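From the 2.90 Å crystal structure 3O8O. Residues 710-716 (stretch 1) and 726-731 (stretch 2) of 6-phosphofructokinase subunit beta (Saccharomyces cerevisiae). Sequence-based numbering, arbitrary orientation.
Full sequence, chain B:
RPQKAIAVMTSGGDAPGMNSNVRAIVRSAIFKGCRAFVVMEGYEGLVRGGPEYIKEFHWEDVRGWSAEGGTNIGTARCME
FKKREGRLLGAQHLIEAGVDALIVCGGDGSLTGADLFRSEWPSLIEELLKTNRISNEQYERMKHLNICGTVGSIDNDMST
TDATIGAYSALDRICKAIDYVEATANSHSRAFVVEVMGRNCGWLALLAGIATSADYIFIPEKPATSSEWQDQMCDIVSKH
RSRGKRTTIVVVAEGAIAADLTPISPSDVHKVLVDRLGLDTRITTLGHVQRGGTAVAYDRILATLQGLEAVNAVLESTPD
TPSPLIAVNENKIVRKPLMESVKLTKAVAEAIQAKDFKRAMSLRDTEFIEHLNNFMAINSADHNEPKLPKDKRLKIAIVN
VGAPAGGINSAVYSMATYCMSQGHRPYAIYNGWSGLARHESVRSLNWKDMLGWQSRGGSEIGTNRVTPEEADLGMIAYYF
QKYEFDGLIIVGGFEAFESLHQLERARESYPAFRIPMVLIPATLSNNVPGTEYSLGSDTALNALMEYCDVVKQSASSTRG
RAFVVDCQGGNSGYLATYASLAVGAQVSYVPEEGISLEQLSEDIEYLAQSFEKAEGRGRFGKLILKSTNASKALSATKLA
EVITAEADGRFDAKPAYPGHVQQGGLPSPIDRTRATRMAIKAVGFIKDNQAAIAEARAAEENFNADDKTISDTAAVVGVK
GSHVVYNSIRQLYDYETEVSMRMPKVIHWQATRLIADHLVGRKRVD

Stretch 1, residues 710-716: ISDTAAV
Stretch 2 (726-731) YNSIRQ

The firmest bond between these two segments of one chain joins a loop to the start of a helix: Ile 729 N, in the first turn of the second helix, donates to Ala 714 O at 2.7 Å and 171°, nearly straight, whereas the antiparallel pairing beside it is weakly bonded. Stretch 1 leaves a helix at Ser 711, turns through Asp 712 (phi/psi -58/22) and Thr 713 (-113/0), and extends through Ala 714 (-118/88), Ala 715 (-134/173) and Val 716 (-106/124). Stretch 2 runs the opposite way, extended at Tyr 726 (-140/135) and Asn 727 (-142/133), then through Ser 728 (-56/137) into helical Ile 729, Arg 730 and Gln 731. The register sets Ala 715 against Ser 728 as a non-hydrogen-bonded pair, CA to CA 4.0 Å, with diverging side chains. Val 716 faces Asn 727 with their CA atoms 5.5 Å apart; Val 716 N donates to Asn 727 O, a crowded oxygen, at 2.9 Å and 154°, and the return bond, Asn 727 N to Val 716 O, is weak at 3.5 Å. CA-H...O contacts accompany the pairing, from Ser 728 CA to Ala 714 O (3.4 Å) and from Tyr 726 CA to Val 716 O (3.6 Å).

The turn before the strand is held locally. Ala 714 N donates to Ser 711 O at 2.8 Å, and Thr 713 (chi1 p, CB pointing away from stretch 2) donates from OG1 to Ile 710 O at 2.5 Å. Ser 711, its CB toward stretch 2 and chi1 at 92°, donates from OG to Asp 712 OD2 at 3.0 Å. Asp 712 (chi1 m) starts sideways, but its end comes nearer, bringing OD2 to 3.5 Å from Ser 728 CB. Ser 728 is the N-cap of the second helix: with chi1 p, its OG accepts from Gln 731 N at 2.7 Å and 146°, occupying an amide of the first turn, though OG itself is crowded.

Apolar packing is slight. Ala 714 CB meets Ile 729 CG2 at 3.6 Å; Ile 729 is t at chi1 and p at chi2, and the end of its side chain leads away. Ala 715 CB lies 4.5 Å from Tyr 726 CB, with Tyr 726 at chi1 m and chi2 71°. The side chain of Val 716 is not modelled, nor is that of Arg 730 beyond CG. The contact buries 338 Å², summed over both stretches.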

# COMPACT_ATOMS: atom_id res chain seq x y z
N ILE B 710 -1.22 -45.04 20.10
CA ILE B 710 0.06 -44.36 20.22
C ILE B 710 -0.01 -42.91 19.74
O ILE B 710 0.63 -42.01 20.29
CB ILE B 710 1.18 -45.10 19.44
CG1 ILE B 710 0.63 -45.64 18.11
CG2 ILE B 710 1.75 -46.21 20.30
CD1 ILE B 710 0.49 -44.61 16.97
N SER B 711 -0.80 -42.67 18.70
CA SER B 711 -0.93 -41.32 18.21
C SER B 711 -1.61 -40.51 19.33
O SER B 711 -1.14 -39.42 19.69
CB SER B 711 -1.75 -41.31 16.90
OG SER B 711 -3.14 -41.12 17.10
N ASP B 712 -2.68 -41.05 19.91
CA ASP B 712 -3.43 -40.36 20.95
C ASP B 712 -2.66 -39.95 22.19
O ASP B 712 -3.25 -39.75 23.26
CB ASP B 712 -4.64 -41.19 21.38
CG ASP B 712 -5.64 -41.36 20.28
OD1 ASP B 712 -6.72 -41.94 20.54
OD2 ASP B 712 -5.35 -40.91 19.15
N THR B 713 -1.35 -39.83 22.09
CA THR B 713 -0.58 -39.38 23.24
C THR B 713 -0.02 -38.02 22.85
O THR B 713 0.69 -37.37 23.63
CB THR B 713 0.56 -40.35 23.58
OG1 THR B 713 1.23 -40.74 22.37
CG2 THR B 713 0.01 -41.58 24.29
N ALA B 714 -0.37 -37.60 21.63
CA ALA B 714 0.02 -36.30 21.08
C ALA B 714 -1.29 -35.56 20.85
O ALA B 714 -1.86 -35.64 19.78
CB ALA B 714 0.74 -36.50 19.78
N ALA B 715 -1.77 -34.86 21.86
CA ALA B 715 -3.04 -34.16 21.75
C ALA B 715 -3.04 -32.72 22.26
O ALA B 715 -2.08 -32.25 22.85
CB ALA B 715 -4.12 -34.96 22.48
N VAL B 716 -4.16 -32.04 22.02
CA VAL B 716 -4.33 -30.66 22.44
C VAL B 716 -5.28 -30.61 23.64
O VAL B 716 -6.40 -31.13 23.55
N TYR B 726 -9.51 -33.68 25.23
CA TYR B 726 -8.19 -33.98 24.68
C TYR B 726 -8.45 -34.55 23.31
O TYR B 726 -9.35 -35.37 23.14
CB TYR B 726 -7.44 -35.05 25.49
CG TYR B 726 -7.18 -34.69 26.94
CD1 TYR B 726 -8.23 -34.65 27.87
CD2 TYR B 726 -5.90 -34.37 27.38
CE1 TYR B 726 -8.02 -34.28 29.19
CE2 TYR B 726 -5.68 -34.01 28.70
CZ TYR B 726 -6.75 -33.97 29.59
OH TYR B 726 -6.56 -33.60 30.89
N ASN B 727 -7.68 -34.10 22.32
CA ASN B 727 -7.87 -34.59 20.97
C ASN B 727 -6.54 -34.76 20.29
O ASN B 727 -5.69 -33.87 20.34
CB ASN B 727 -8.75 -33.64 20.17
CG ASN B 727 -10.17 -33.62 20.66
OD1 ASN B 727 -10.44 -33.22 21.79
ND2 ASN B 727 -11.11 -34.04 19.80
N SER B 728 -6.36 -35.90 19.64
CA SER B 728 -5.12 -36.19 18.95
C SER B 728 -4.85 -35.10 17.93
O SER B 728 -5.76 -34.64 17.21
CB SER B 728 -5.20 -37.53 18.22
OG SER B 728 -6.14 -37.46 17.15
N ILE B 729 -3.59 -34.68 17.88
CA ILE B 729 -3.21 -33.66 16.93
C ILE B 729 -3.58 -34.25 15.58
O ILE B 729 -3.99 -33.53 14.67
CB ILE B 729 -1.69 -33.33 17.05
CG1 ILE B 729 -1.23 -32.49 15.86
CG2 ILE B 729 -0.88 -34.60 17.12
CD1 ILE B 729 -2.06 -31.24 15.62
N ARG B 730 -3.47 -35.57 15.46
CA ARG B 730 -3.80 -36.24 14.21
C ARG B 730 -5.26 -36.02 13.82
O ARG B 730 -5.57 -35.70 12.66
CB ARG B 730 -3.50 -37.73 14.31
CG ARG B 730 -2.12 -38.14 13.78
N GLN B 731 -6.16 -36.20 14.79
CA GLN B 731 -7.59 -36.03 14.55
C GLN B 731 -7.88 -34.61 14.04
O GLN B 731 -8.47 -34.42 12.96
CB GLN B 731 -8.37 -36.30 15.85
CG GLN B 731 -9.88 -36.09 15.75
CD GLN B 731 -10.47 -36.61 14.45
OE1 GLN B 731 -10.21 -37.74 14.04
NE2 GLN B 731 -11.28 -35.78 13.79